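Local coordinates for cell death-related nuclease 4 (Caenorhabditis elegans, PDB 5DK5), which degrades RNA and DNA from the 3' end as a metal-dependent DEDDh-family exonuclease and takes part in apoptotic DNA degradation, at residues Glu100-Trp105 / Pro142-Gln147; Leu151-Thr156 / Val254-Ala259; Pro183-Ala188 / Asp194-Ala199. All blocks are in the same frame, centred on the assembly; numbering follows the deposited sequence.

The three contacts lie 21 to 23 Å apart, centre to centre, around the central mixed sheet of the exonuclease fold. Contact 1 joins helix 95-109 to the loop that leads into strand 147-150. Contact 2 starts where that strand passes into helix 151-161 and reaches an edge strand of the sheet, 253-256. Contact 3 ties a loop to helix 191-207, which carries Asp194 of the magnesium site. Contact 1 closes before the others open, and contact 3 is nested within the chain between the two segments of contact 2. Leu151 packs on Ile198, so contacts 2 and 3 touch directly. Contacts 1 and 3 pin loops to helices; strand 20-28 of the sheet bears Asp25 and Glu27.

Contact 1 (Glu100-Trp105 / Pro142-Gln147); sequences EQFQQW and PAFFRQ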
ATOM      1  N   GLU B 100      18.769  13.776   6.848  1.00 27.86           N
ATOM      2  CA  GLU B 100      19.562  14.986   7.020  1.00 28.64           C
ATOM      3  C   GLU B 100      19.612  15.383   8.493  1.00 27.27           C
ATOM      4  O   GLU B 100      20.650  15.818   8.993  1.00 25.36           O
ATOM      5  CB  GLU B 100      18.987  16.122   6.172  1.00 29.57           C
ATOM      6  CG  GLU B 100      19.662  17.468   6.369  1.00 33.02           C
ATOM      7  CD  GLU B 100      21.155  17.429   6.094  1.00 40.05           C
ATOM      8  OE1 GLU B 100      21.588  16.626   5.240  1.00 43.85           O
ATOM      9  OE2 GLU B 100      21.896  18.203   6.736  1.00 41.17           O
ATOM     10  N   GLN B 101      18.489  15.225   9.186  1.00 30.06           N
ATOM     11  CA  GLN B 101      18.428  15.502  10.617  1.00 29.50           C
ATOM     12  C   GLN B 101      19.289  14.501  11.383  1.00 29.35           C
ATOM     13  O   GLN B 101      19.883  14.831  12.410  1.00 28.66           O
ATOM     14  CB  GLN B 101      16.982  15.449  11.113  1.00 29.83           C
ATOM     15  CG  GLN B 101      16.098  16.567  10.569  1.00 34.00           C
ATOM     16  CD  GLN B 101      14.626  16.361  10.875  1.00 37.53           C
ATOM     17  OE1 GLN B 101      14.164  15.235  11.052  1.00 38.30           O
ATOM     18  NE2 GLN B 101      13.879  17.457  10.940  1.00 39.93           N
ATOM     19  N   PHE B 102      19.350  13.278  10.870  1.00 28.12           N
ATOM     20  CA  PHE B 102      20.144  12.223  11.485  1.00 23.78           C
ATOM     21  C   PHE B 102      21.637  12.522  11.374  1.00 26.94           C
ATOM     22  O   PHE B 102      22.393  12.292  12.315  1.00 25.54           O
ATOM     23  CB  PHE B 102      19.813  10.874  10.839  1.00 24.64           C
ATOM     24  CG  PHE B 102      20.924   9.869  10.921  1.00 25.34           C
ATOM     25  CD1 PHE B 102      21.208   9.223  12.111  1.00 29.66           C
ATOM     26  CD2 PHE B 102      21.676   9.561   9.800  1.00 27.69           C
ATOM     27  CE1 PHE B 102      22.229   8.294  12.183  1.00 32.61           C
ATOM     28  CE2 PHE B 102      22.697   8.633   9.867  1.00 29.66           C
ATOM     29  CZ  PHE B 102      22.973   7.999  11.058  1.00 32.47           C
ATOM     30  N   GLN B 103      22.058  13.045  10.226  1.00 28.83           N
ATOM     31  CA  GLN B 103      23.456  13.406  10.028  1.00 30.74           C
ATOM     32  C   GLN B 103      23.867  14.556  10.942  1.00 32.32           C
ATOM     33  O   GLN B 103      24.955  14.543  11.519  1.00 35.08           O
ATOM     34  CB  GLN B 103      23.713  13.782   8.570  1.00 35.57           C
ATOM     35  CG  GLN B 103      23.636  12.609   7.612  1.00 40.63           C
ATOM     36  CD  GLN B 103      24.094  12.968   6.217  1.00 44.37           C
ATOM     37  OE1 GLN B 103      23.419  13.707   5.500  1.00 45.29           O
ATOM     38  NE2 GLN B 103      25.252  12.454   5.826  1.00 45.90           N
ATOM     39  N   GLN B 104      22.994  15.551  11.074  1.00 31.53           N
ATOM     40  CA  GLN B 104      23.263  16.677  11.960  1.00 32.69           C
ATOM     41  C   GLN B 104      23.339  16.216  13.412  1.00 32.20           C
ATOM     42  O   GLN B 104      24.142  16.727  14.193  1.00 33.92           O
ATOM     43  CB  GLN B 104      22.185  17.751  11.801  1.00 33.56           C
ATOM     44  CG  GLN B 104      22.391  18.970  12.687  1.00 34.65           C
ATOM     45  CD  GLN B 104      23.743  19.616  12.471  1.00 36.37           C
ATOM     46  OE1 GLN B 104      24.159  19.843  11.335  1.00 38.28           O
ATOM     47  NE2 GLN B 104      24.443  19.902  13.560  1.00 37.30           N
ATOM     48  N   TRP B 105      22.499  15.248  13.761  1.00 27.27           N
ATOM     49  CA  TRP B 105      22.480  14.685  15.106  1.00 28.03           C
ATOM     50  C   TRP B 105      23.834  14.080  15.464  1.00 29.16           C
ATOM     51  O   TRP B 105      24.321  14.251  16.580  1.00 30.21           O
ATOM     52  CB  TRP B 105      21.376  13.632  15.214  1.00 27.33           C
ATOM     53  CG  TRP B 105      21.226  13.014  16.570  1.00 29.06           C
ATOM     54  CD1 TRP B 105      20.760  13.620  17.701  1.00 30.08           C
ATOM     55  CD2 TRP B 105      21.519  11.659  16.932  1.00 30.14           C
ATOM     56  NE1 TRP B 105      20.753  12.728  18.746  1.00 31.77           N
ATOM     57  CE2 TRP B 105      21.213  11.518  18.301  1.00 31.48           C
ATOM     58  CE3 TRP B 105      22.013  10.553  16.233  1.00 30.33           C
ATOM     59  CZ2 TRP B 105      21.386  10.314  18.984  1.00 32.53           C
ATOM     60  CZ3 TRP B 105      22.185   9.360  16.914  1.00 31.49           C
ATOM     61  CH2 TRP B 105      21.874   9.251  18.276  1.00 31.77           C
ATOM     62  N   PRO B 142      26.235   5.770   2.884  1.00 32.84           N
ATOM     63  CA  PRO B 142      27.319   6.346   3.691  1.00 33.51           C
ATOM     64  C   PRO B 142      28.319   5.307   4.186  1.00 33.65           C
ATOM     65  O   PRO B 142      27.997   4.123   4.289  1.00 33.02           O
ATOM     66  CB  PRO B 142      26.577   6.990   4.866  1.00 34.06           C
ATOM     67  CG  PRO B 142      25.333   6.201   4.999  1.00 32.74           C
ATOM     68  CD  PRO B 142      24.949   5.786   3.606  1.00 31.25           C
ATOM     69  N   ALA B 143      29.526   5.763   4.500  1.00 31.38           N
ATOM     70  CA  ALA B 143      30.601   4.873   4.912  1.00 33.62           C
ATOM     71  C   ALA B 143      30.296   4.169   6.230  1.00 32.39           C
ATOM     72  O   ALA B 143      30.750   3.049   6.454  1.00 33.92           O
ATOM     73  CB  ALA B 143      31.903   5.648   5.024  1.00 36.71           C
ATOM     74  N   PHE B 144      29.534   4.826   7.102  1.00 31.95           N
ATOM     75  CA  PHE B 144      29.229   4.254   8.413  1.00 32.96           C
ATOM     76  C   PHE B 144      28.043   3.285   8.369  1.00 31.45           C
ATOM     77  O   PHE B 144      27.679   2.702   9.392  1.00 30.13           O
ATOM     78  CB  PHE B 144      28.968   5.359   9.447  1.00 35.51           C
ATOM     79  CG  PHE B 144      28.024   6.434   8.985  1.00 36.97           C
ATOM     80  CD1 PHE B 144      26.665   6.189   8.875  1.00 37.17           C
ATOM     81  CD2 PHE B 144      28.496   7.702   8.688  1.00 37.44           C
ATOM     82  CE1 PHE B 144      25.798   7.184   8.461  1.00 37.21           C
ATOM     83  CE2 PHE B 144      27.635   8.701   8.274  1.00 38.26           C
ATOM     84  CZ  PHE B 144      26.284   8.442   8.162  1.00 37.18           C
ATOM     85  N   PHE B 145      27.446   3.116   7.190  1.00 31.47           N
ATOM     86  CA  PHE B 145      26.426   2.090   6.978  1.00 29.71           C
ATOM     87  C   PHE B 145      26.992   0.888   6.215  1.00 29.86           C
ATOM     88  O   PHE B 145      26.306  -0.122   6.044  1.00 29.38           O
ATOM     89  CB  PHE B 145      25.222   2.654   6.210  1.00 28.19           C
ATOM     90  CG  PHE B 145      24.230   3.417   7.063  1.00 27.10           C
ATOM     91  CD1 PHE B 145      24.392   3.544   8.435  1.00 28.45           C
ATOM     92  CD2 PHE B 145      23.115   3.992   6.477  1.00 27.65           C
ATOM     93  CE1 PHE B 145      23.466   4.239   9.197  1.00 28.66           C
ATOM     94  CE2 PHE B 145      22.187   4.685   7.233  1.00 26.56           C
ATOM     95  CZ  PHE B 145      22.361   4.809   8.594  1.00 27.18           C
ATOM     96  N   ARG B 146      28.235   0.998   5.751  1.00 30.11           N
ATOM     97  CA  ARG B 146      28.871  -0.078   4.997  1.00 31.53           C
ATOM     98  C   ARG B 146      29.823  -0.888   5.882  1.00 33.08           C
ATOM     99  O   ARG B 146      30.515  -1.793   5.411  1.00 32.37           O
ATOM    100  CB  ARG B 146      29.605   0.489   3.782  1.00 33.61           C
ATOM    101  CG  ARG B 146      28.659   1.013   2.707  1.00 34.17           C
ATOM    102  CD  ARG B 146      29.389   1.430   1.442  1.00 36.64           C
ATOM    103  NE  ARG B 146      30.188   0.343   0.883  1.00 41.61           N
ATOM    104  CZ  ARG B 146      30.751   0.369  -0.321  1.00 45.19           C
ATOM    105  NH1 ARG B 146      30.600   1.427  -1.107  1.00 45.42           N
ATOM    106  NH2 ARG B 146      31.462  -0.668  -0.742  1.00 46.52           N
ATOM    107  N   GLN B 147      29.855  -0.544   7.165  1.00 33.00           N
ATOM    108  CA  GLN B 147      30.471  -1.387   8.180  1.00 33.10           C
ATOM    109  C   GLN B 147      29.617  -1.300   9.436  1.00 32.84           C
ATOM    110  O   GLN B 147      29.153  -0.221   9.803  1.00 35.12           O
ATOM    111  CB  GLN B 147      31.914  -0.964   8.466  1.00 35.79           C
ATOM    112  CG  GLN B 147      32.072   0.448   9.028  1.00 38.34           C
ATOM    113  CD  GLN B 147      33.455   0.699   9.602  1.00 40.95           C
ATOM    114  OE1 GLN B 147      33.596   1.336  10.647  1.00 41.46           O
ATOM    115  NE2 GLN B 147      34.483   0.202   8.922  1.00 40.86           N
TER
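This is a buried aromatic contact between helix 95-109 and the loop that runs from helix 124-136 to strand 147-150. Three phenylalanines make it. Phe102 comes from the helix and meets Phe144 and Phe145, which approach from the opposite direction. Phe102 CE2 lies 3.7 Å from Phe144 CE1, and this carbon of Phe144 sits at the edge of the Phe102 ring, near its plane. The two planes are steeply inclined, at 70°. The ring of Phe145 lies closer to parallel with that of Phe102, with 24° between the planes. It is displaced, so that little of one ring lies against the other, and the touch is made by Phe145 CZ, 4.0 Å from Phe102 CE2. In Phe102, CG is anti to the backbone N (chi1 154°), which sends the ring off the helix toward the loop.

The loop side is also packed within itself. Phe144 CE1 lies over one face of the Phe145 ring, toward its rim. Pro142 CB lies over one face of the Phe144 ring. The backbone bond from Phe145 N to Pro142 O, 3.1 Å long, closes the turn that carries both rings.

The cluster extends beyond the two segments. Phe102 also meets Phe44 and Phe62, so the helix packs against the sheet as well. Phe145 makes an edge-to-face pair with Phe118 and touches Leu126 and Met134 of helix 124-136. No hydrogen bond crosses between the two segments. The contact therefore rests on van der Waals packing and on the exclusion of water from the rings, and it depends on how well the three rings fit together.

Contact 2 (Leu151-Thr156 / Val254-Ala259); sequences LYKIFT and VTTIRA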
ATOM      1  N   LEU B 151      24.785  -8.158  15.748  1.00 38.60           N
ATOM      2  CA  LEU B 151      24.836  -8.657  17.116  1.00 40.71           C
ATOM      3  C   LEU B 151      24.436 -10.126  17.204  1.00 41.67           C
ATOM      4  O   LEU B 151      24.920 -10.855  18.070  1.00 41.48           O
ATOM      5  CB  LEU B 151      23.931  -7.821  18.023  1.00 39.61           C
ATOM      6  CG  LEU B 151      24.151  -8.013  19.526  1.00 39.46           C
ATOM      7  CD1 LEU B 151      25.518  -7.498  19.942  1.00 39.96           C
ATOM      8  CD2 LEU B 151      23.063  -7.318  20.322  1.00 39.96           C
ATOM      9  N   TYR B 152      23.553 -10.558  16.308  1.00 39.58           N
ATOM     10  CA  TYR B 152      23.082 -11.938  16.315  1.00 42.58           C
ATOM     11  C   TYR B 152      24.190 -12.882  15.873  1.00 42.70           C
ATOM     12  O   TYR B 152      24.247 -14.036  16.298  1.00 40.03           O
ATOM     13  CB  TYR B 152      21.866 -12.105  15.406  1.00 43.54           C
ATOM     14  CG  TYR B 152      21.255 -13.485  15.474  1.00 47.90           C
ATOM     15  CD1 TYR B 152      20.426 -13.842  16.526  1.00 50.98           C
ATOM     16  CD2 TYR B 152      21.510 -14.430  14.489  1.00 50.98           C
ATOM     17  CE1 TYR B 152      19.866 -15.101  16.599  1.00 54.58           C
ATOM     18  CE2 TYR B 152      20.953 -15.694  14.553  1.00 54.38           C
ATOM     19  CZ  TYR B 152      20.132 -16.023  15.609  1.00 56.02           C
ATOM     20  OH  TYR B 152      19.574 -17.279  15.679  1.00 58.14           O
ATOM     21  N   LYS B 153      25.064 -12.383  15.009  1.00 52.89           N
ATOM     22  CA  LYS B 153      26.200 -13.162  14.543  1.00 55.45           C
ATOM     23  C   LYS B 153      27.182 -13.407  15.685  1.00 60.45           C
ATOM     24  O   LYS B 153      27.766 -14.485  15.794  1.00 61.74           O
ATOM     25  CB  LYS B 153      26.895 -12.448  13.389  1.00 57.24           C
ATOM     26  CG  LYS B 153      28.072 -13.206  12.811  1.00 61.14           C
ATOM     27  CD  LYS B 153      28.699 -12.423  11.674  1.00 62.12           C
ATOM     28  CE  LYS B 153      29.932 -13.116  11.129  1.00 64.73           C
ATOM     29  NZ  LYS B 153      30.579 -12.293  10.084  1.00 65.39           N
ATOM     30  N   ILE B 154      27.361 -12.400  16.533  1.00 40.91           N
ATOM     31  CA  ILE B 154      28.211 -12.536  17.710  1.00 45.69           C
ATOM     32  C   ILE B 154      27.545 -13.478  18.702  1.00 46.78           C
ATOM     33  O   ILE B 154      28.206 -14.294  19.346  1.00 50.33           O
ATOM     34  CB  ILE B 154      28.477 -11.174  18.381  1.00 47.67           C
ATOM     35  CG1 ILE B 154      29.075 -10.197  17.365  1.00 45.50           C
ATOM     36  CG2 ILE B 154      29.404 -11.342  19.589  1.00 52.35           C
ATOM     37  CD1 ILE B 154      29.276  -8.802  17.895  1.00 44.67           C
ATOM     38  N   PHE B 155      26.227 -13.357  18.813  1.00 63.88           N
ATOM     39  CA  PHE B 155      25.438 -14.214  19.685  1.00 64.01           C
ATOM     40  C   PHE B 155      25.588 -15.680  19.293  1.00 65.00           C
ATOM     41  O   PHE B 155      25.588 -16.561  20.151  1.00 64.12           O
ATOM     42  CB  PHE B 155      23.970 -13.793  19.637  1.00 62.04           C
ATOM     43  CG  PHE B 155      23.040 -14.751  20.319  1.00 60.98           C
ATOM     44  CD1 PHE B 155      23.042 -14.878  21.698  1.00 60.48           C
ATOM     45  CD2 PHE B 155      22.148 -15.512  19.582  1.00 59.43           C
ATOM     46  CE1 PHE B 155      22.181 -15.755  22.327  1.00 60.57           C
ATOM     47  CE2 PHE B 155      21.283 -16.390  20.205  1.00 59.98           C
ATOM     48  CZ  PHE B 155      21.300 -16.510  21.581  1.00 60.56           C
ATOM     49  N   THR B 156      25.714 -15.932  17.993  1.00 55.04           N
ATOM     50  CA  THR B 156      25.947 -17.283  17.495  1.00 57.94           C
ATOM     51  C   THR B 156      27.276 -17.823  18.017  1.00 58.64           C
ATOM     52  O   THR B 156      27.352 -18.960  18.483  1.00 59.81           O
ATOM     53  CB  THR B 156      25.947 -17.322  15.952  1.00 59.88           C
ATOM     54  OG1 THR B 156      24.633 -17.028  15.466  1.00 59.86           O
ATOM     55  CG2 THR B 156      26.373 -18.694  15.433  1.00 63.41           C
ATOM     56  N   VAL B 254      26.803  -8.275   1.531  1.00 30.62           N
ATOM     57  CA  VAL B 254      27.360  -8.482   2.861  1.00 31.78           C
ATOM     58  C   VAL B 254      28.631  -9.317   2.769  1.00 34.98           C
ATOM     59  O   VAL B 254      28.642 -10.385   2.156  1.00 37.38           O
ATOM     60  CB  VAL B 254      26.355  -9.182   3.802  1.00 32.29           C
ATOM     61  CG1 VAL B 254      27.025  -9.585   5.121  1.00 33.91           C
ATOM     62  CG2 VAL B 254      25.163  -8.283   4.069  1.00 32.44           C
ATOM     63  N   THR B 255      29.699  -8.815   3.380  1.00 39.22           N
ATOM     64  CA  THR B 255      30.972  -9.524   3.433  1.00 43.37           C
ATOM     65  C   THR B 255      31.405  -9.712   4.879  1.00 42.38           C
ATOM     66  O   THR B 255      31.687  -8.747   5.587  1.00 40.36           O
ATOM     67  CB  THR B 255      32.077  -8.774   2.667  1.00 47.93           C
ATOM     68  OG1 THR B 255      31.662  -8.560   1.313  1.00 50.79           O
ATOM     69  CG2 THR B 255      33.375  -9.565   2.672  1.00 49.22           C
ATOM     70  N   THR B 256      31.445 -10.966   5.307  1.00 38.67           N
ATOM     71  CA  THR B 256      31.924 -11.312   6.634  1.00 41.88           C
ATOM     72  C   THR B 256      33.379 -10.895   6.799  1.00 42.28           C
ATOM     73  O   THR B 256      34.192 -11.084   5.893  1.00 42.06           O
ATOM     74  CB  THR B 256      31.781 -12.830   6.895  1.00 47.40           C
ATOM     75  OG1 THR B 256      30.486 -13.102   7.443  1.00 49.20           O
ATOM     76  CG2 THR B 256      32.861 -13.354   7.856  1.00 51.38           C
ATOM     77  N   ILE B 257      33.695 -10.309   7.949  1.00 44.39           N
ATOM     78  CA  ILE B 257      35.083 -10.111   8.347  1.00 47.55           C
ATOM     79  C   ILE B 257      35.323 -10.827   9.672  1.00 46.68           C
ATOM     80  O   ILE B 257      34.636 -10.587  10.663  1.00 44.88           O
ATOM     81  CB  ILE B 257      35.462  -8.617   8.464  1.00 48.78           C
ATOM     82  CG1 ILE B 257      36.868  -8.486   9.058  1.00 51.42           C
ATOM     83  CG2 ILE B 257      34.449  -7.848   9.303  1.00 48.34           C
ATOM     84  CD1 ILE B 257      37.518  -7.154   8.800  1.00 51.79           C
ATOM     85  N   ARG B 258      36.302 -11.723   9.665  1.00 44.62           N
ATOM     86  CA  ARG B 258      36.566 -12.595  10.801  1.00 41.33           C
ATOM     87  C   ARG B 258      37.052 -11.811  12.014  1.00 55.11           C
ATOM     88  O   ARG B 258      37.550 -10.694  11.887  1.00 41.16           O
ATOM     89  CB  ARG B 258      37.593 -13.656  10.409  1.00 42.82           C
ATOM     90  CG  ARG B 258      37.149 -14.535   9.244  1.00 42.81           C
ATOM     91  CD  ARG B 258      38.338 -15.067   8.461  1.00 44.03           C
ATOM     92  NE  ARG B 258      39.228 -15.876   9.289  1.00 60.20           N
ATOM     93  CZ  ARG B 258      39.066 -17.173   9.529  1.00 60.66           C
ATOM     94  NH1 ARG B 258      38.039 -17.833   9.010  1.00 46.26           N
ATOM     95  NH2 ARG B 258      39.936 -17.815  10.295  1.00 48.22           N
ATOM     96  N   ALA B 259      36.899 -12.404  13.194  1.00 54.44           N
ATOM     97  CA  ALA B 259      37.288 -11.746  14.433  1.00 54.34           C
ATOM     98  C   ALA B 259      38.795 -11.511  14.476  1.00 50.81           C
ATOM     99  O   ALA B 259      39.581 -12.408  14.172  1.00 48.86           O
ATOM    100  CB  ALA B 259      36.846 -12.571  15.625  1.00 56.99           C
TER
HETATM  101  O   HOH W   1      32.968 -12.361  12.264  1.00 45.27           O
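Lys153 reaches out from helix 151-161 and sets its ammonium group against the side chain of Thr256. NZ donates a hydrogen bond of 2.8 Å to Thr256 OG1. Thr256 CG2 is also close, 3.4 Å from NZ. The lysine spans the gap because it is fully extended: the chain leaves the helix opposite its own N (chi1 -178°), and every later torsion is also near 180°. The backbones stay well apart, with 9.9 Å between the CA atoms of Lys153 and Thr256. A water adds a second link. It donates to Ile257 O at 2.9 Å and accepts a weak bond of 3.2 Å from Lys153 NZ. NZ also bonds to Asn215 O, so the ammonium group is held by several oxygens. A methionine here would probably leave Thr256 OG1 and Asn215 O without their charged donor and break the water link to Ile257. The contact lies at the surface, away from the metal sites. Asn215 just precedes strand 216-219, which lies between strands 147-150 and 253-256 in the sheet. Lys153 thus ties the first turn of helix 151-161 to the end of an edge strand, while Leu151 and Ile154 pack on helix 191-207.

Contact 3 (Pro183-Ala188 / Asp194-Ala199); sequences PTIGRA and DCLNIA
Asn197 grips the backbone of Ile185 with both ends of its amide. Ile185 N donates to Asn197 OD1 at 2.9 Å, and Asn197 ND2 donates to Ile185 O at 2.8 Å. Both bonds lie in the plane of the accepting carbonyl, on a lone pair, and both are nearly straight, with N-H...O angles of 159° and 158°. The paired bonds fix the rotation of the amide, and Asn177 ND2 adds a further bond to OD1. Ile185 CB lies close over this pairing, 3.3 Å from Asn197 OD1. Its CD1 reaches on to Leu196, 3.6 Å from the carbonyl O and 4.0 Å from CB. On this packed side the loop meets helix 191-207 of the RNase H-like exonuclease fold. The same helix bears Asp194, a magnesium-binding residue whose OD2 also hydrogen-bonds to the bound inhibitor MES. The grip holds loop 183-188 beside the helix that supplies an active-site carboxylate. Packing is looser toward solvent. Arg187, bent at chi2 (115°) and chi3, brings one face of its guanidinium over Leu196 CD1, which lies 3.7 Å from NE. Its NH2 has a long, weak ion pair with Glu58. The CB of Thr184 points away from the helix.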
ATOM      1  N   PRO B 183      14.157  -9.983  30.509  1.00 60.95           N
ATOM      2  CA  PRO B 183      12.744  -9.656  30.286  1.00 60.76           C
ATOM      3  C   PRO B 183      12.546  -8.821  29.027  1.00 55.85           C
ATOM      4  O   PRO B 183      13.230  -7.814  28.847  1.00 53.55           O
ATOM      5  CB  PRO B 183      12.364  -8.860  31.538  1.00 62.78           C
ATOM      6  CG  PRO B 183      13.646  -8.299  32.034  1.00 63.76           C
ATOM      7  CD  PRO B 183      14.689  -9.323  31.713  1.00 64.01           C
ATOM      8  N   THR B 184      11.622  -9.242  28.168  1.00 69.28           N
ATOM      9  CA  THR B 184      11.355  -8.529  26.925  1.00 65.79           C
ATOM     10  C   THR B 184      10.885  -7.107  27.211  1.00 67.89           C
ATOM     11  O   THR B 184       9.856  -6.895  27.851  1.00 68.73           O
ATOM     12  CB  THR B 184      10.295  -9.258  26.073  1.00 62.85           C
ATOM     13  OG1 THR B 184      10.819 -10.519  25.638  1.00 62.83           O
ATOM     14  CG2 THR B 184       9.905  -8.432  24.845  1.00 60.08           C
ATOM     15  N   ILE B 185      11.658  -6.136  26.736  1.00 49.41           N
ATOM     16  CA  ILE B 185      11.312  -4.732  26.895  1.00 53.43           C
ATOM     17  C   ILE B 185      10.193  -4.362  25.924  1.00 52.25           C
ATOM     18  O   ILE B 185      10.329  -4.539  24.712  1.00 50.45           O
ATOM     19  CB  ILE B 185      12.536  -3.824  26.662  1.00 56.03           C
ATOM     20  CG1 ILE B 185      13.615  -4.121  27.710  1.00 58.38           C
ATOM     21  CG2 ILE B 185      12.137  -2.358  26.722  1.00 56.93           C
ATOM     22  CD1 ILE B 185      14.940  -3.427  27.460  1.00 58.95           C
ATOM     23  N   GLY B 186       9.091  -3.851  26.463  1.00 71.25           N
ATOM     24  CA  GLY B 186       7.937  -3.492  25.658  1.00 70.41           C
ATOM     25  C   GLY B 186       7.176  -2.304  26.216  1.00 68.51           C
ATOM     26  O   GLY B 186       6.172  -2.474  26.908  1.00 66.98           O
ATOM     27  N   ARG B 187       7.657  -1.099  25.916  1.00 69.45           N
ATOM     28  CA  ARG B 187       6.981   0.132  26.324  1.00 71.90           C
ATOM     29  C   ARG B 187       6.236   0.748  25.144  1.00 72.48           C
ATOM     30  O   ARG B 187       5.006   0.731  25.091  1.00 71.03           O
ATOM     31  CB  ARG B 187       7.980   1.149  26.889  1.00 74.29           C
ATOM     32  CG  ARG B 187       8.958   0.593  27.918  1.00 77.80           C
ATOM     33  CD  ARG B 187      10.406   0.637  27.436  1.00 80.21           C
ATOM     34  NE  ARG B 187      11.300   1.261  28.411  1.00 82.76           N
ATOM     35  CZ  ARG B 187      11.508   2.571  28.514  1.00 82.82           C
ATOM     36  NH1 ARG B 187      10.883   3.420  27.708  1.00 81.84           N
ATOM     37  NH2 ARG B 187      12.344   3.037  29.432  1.00 83.68           N
ATOM     38  N   ALA B 188       6.998   1.286  24.196  1.00 79.05           N
ATOM     39  CA  ALA B 188       6.435   1.987  23.049  1.00 79.07           C
ATOM     40  C   ALA B 188       5.871   1.016  22.017  1.00 78.90           C
ATOM     41  O   ALA B 188       5.080   1.405  21.159  1.00 78.53           O
ATOM     42  CB  ALA B 188       7.494   2.875  22.412  1.00 78.84           C
ATOM     43  N   ASP B 194      12.837  -2.140  20.150  1.00 35.62           N
ATOM     44  CA  ASP B 194      13.855  -3.016  19.579  1.00 36.05           C
ATOM     45  C   ASP B 194      15.242  -2.502  19.943  1.00 33.49           C
ATOM     46  O   ASP B 194      16.113  -3.272  20.336  1.00 32.23           O
ATOM     47  CB  ASP B 194      13.706  -3.109  18.059  1.00 39.06           C
ATOM     48  CG  ASP B 194      12.441  -3.831  17.639  1.00 43.53           C
ATOM     49  OD1 ASP B 194      11.561  -4.042  18.499  1.00 46.90           O
ATOM     50  OD2 ASP B 194      12.325  -4.185  16.447  1.00 43.75           O
ATOM     51  N   CYS B 195      15.431  -1.192  19.814  1.00 33.46           N
ATOM     52  CA  CYS B 195      16.699  -0.560  20.159  1.00 32.57           C
ATOM     53  C   CYS B 195      17.079  -0.837  21.609  1.00 34.10           C
ATOM     54  O   CYS B 195      18.219  -1.194  21.903  1.00 32.54           O
ATOM     55  CB  CYS B 195      16.625   0.950  19.922  1.00 30.96           C
ATOM     56  SG  CYS B 195      16.694   1.437  18.189  1.00 32.66           S
ATOM     57  N   LEU B 196      16.115  -0.675  22.510  1.00 38.80           N
ATOM     58  CA  LEU B 196      16.355  -0.883  23.932  1.00 39.20           C
ATOM     59  C   LEU B 196      16.675  -2.344  24.233  1.00 39.59           C
ATOM     60  O   LEU B 196      17.556  -2.635  25.041  1.00 39.84           O
ATOM     61  CB  LEU B 196      15.140  -0.430  24.745  1.00 39.99           C
ATOM     62  CG  LEU B 196      14.848   1.073  24.733  1.00 40.05           C
ATOM     63  CD1 LEU B 196      13.520   1.365  25.414  1.00 40.87           C
ATOM     64  CD2 LEU B 196      15.969   1.864  25.393  1.00 40.39           C
ATOM     65  N   ASN B 197      15.962  -3.258  23.585  1.00 33.40           N
ATOM     66  CA  ASN B 197      16.209  -4.683  23.773  1.00 36.32           C
ATOM     67  C   ASN B 197      17.594  -5.082  23.277  1.00 35.47           C
ATOM     68  O   ASN B 197      18.320  -5.802  23.959  1.00 34.75           O
ATOM     69  CB  ASN B 197      15.142  -5.516  23.057  1.00 40.36           C
ATOM     70  CG  ASN B 197      13.876  -5.663  23.875  1.00 44.66           C
ATOM     71  OD1 ASN B 197      13.867  -6.334  24.909  1.00 46.81           O
ATOM     72  ND2 ASN B 197      12.794  -5.044  23.414  1.00 44.06           N
ATOM     73  N   ILE B 198      17.955  -4.605  22.090  1.00 36.34           N
ATOM     74  CA  ILE B 198      19.263  -4.898  21.516  1.00 38.45           C
ATOM     75  C   ILE B 198      20.367  -4.311  22.390  1.00 39.34           C
ATOM     76  O   ILE B 198      21.408  -4.937  22.594  1.00 37.97           O
ATOM     77  CB  ILE B 198      19.384  -4.346  20.080  1.00 35.99           C
ATOM     78  CG1 ILE B 198      18.439  -5.101  19.143  1.00 36.18           C
ATOM     79  CG2 ILE B 198      20.819  -4.470  19.566  1.00 35.40           C
ATOM     80  CD1 ILE B 198      18.257  -4.449  17.782  1.00 34.65           C
ATOM     81  N   ALA B 199      20.132  -3.106  22.901  1.00 35.54           N
ATOM     82  CA  ALA B 199      21.105  -2.431  23.753  1.00 39.52           C
ATOM     83  C   ALA B 199      21.339  -3.208  25.044  1.00 35.15           C
ATOM     84  O   ALA B 199      22.479  -3.382  25.474  1.00 36.10           O
ATOM     85  CB  ALA B 199      20.641  -1.018  24.064  1.00 38.21           C
TER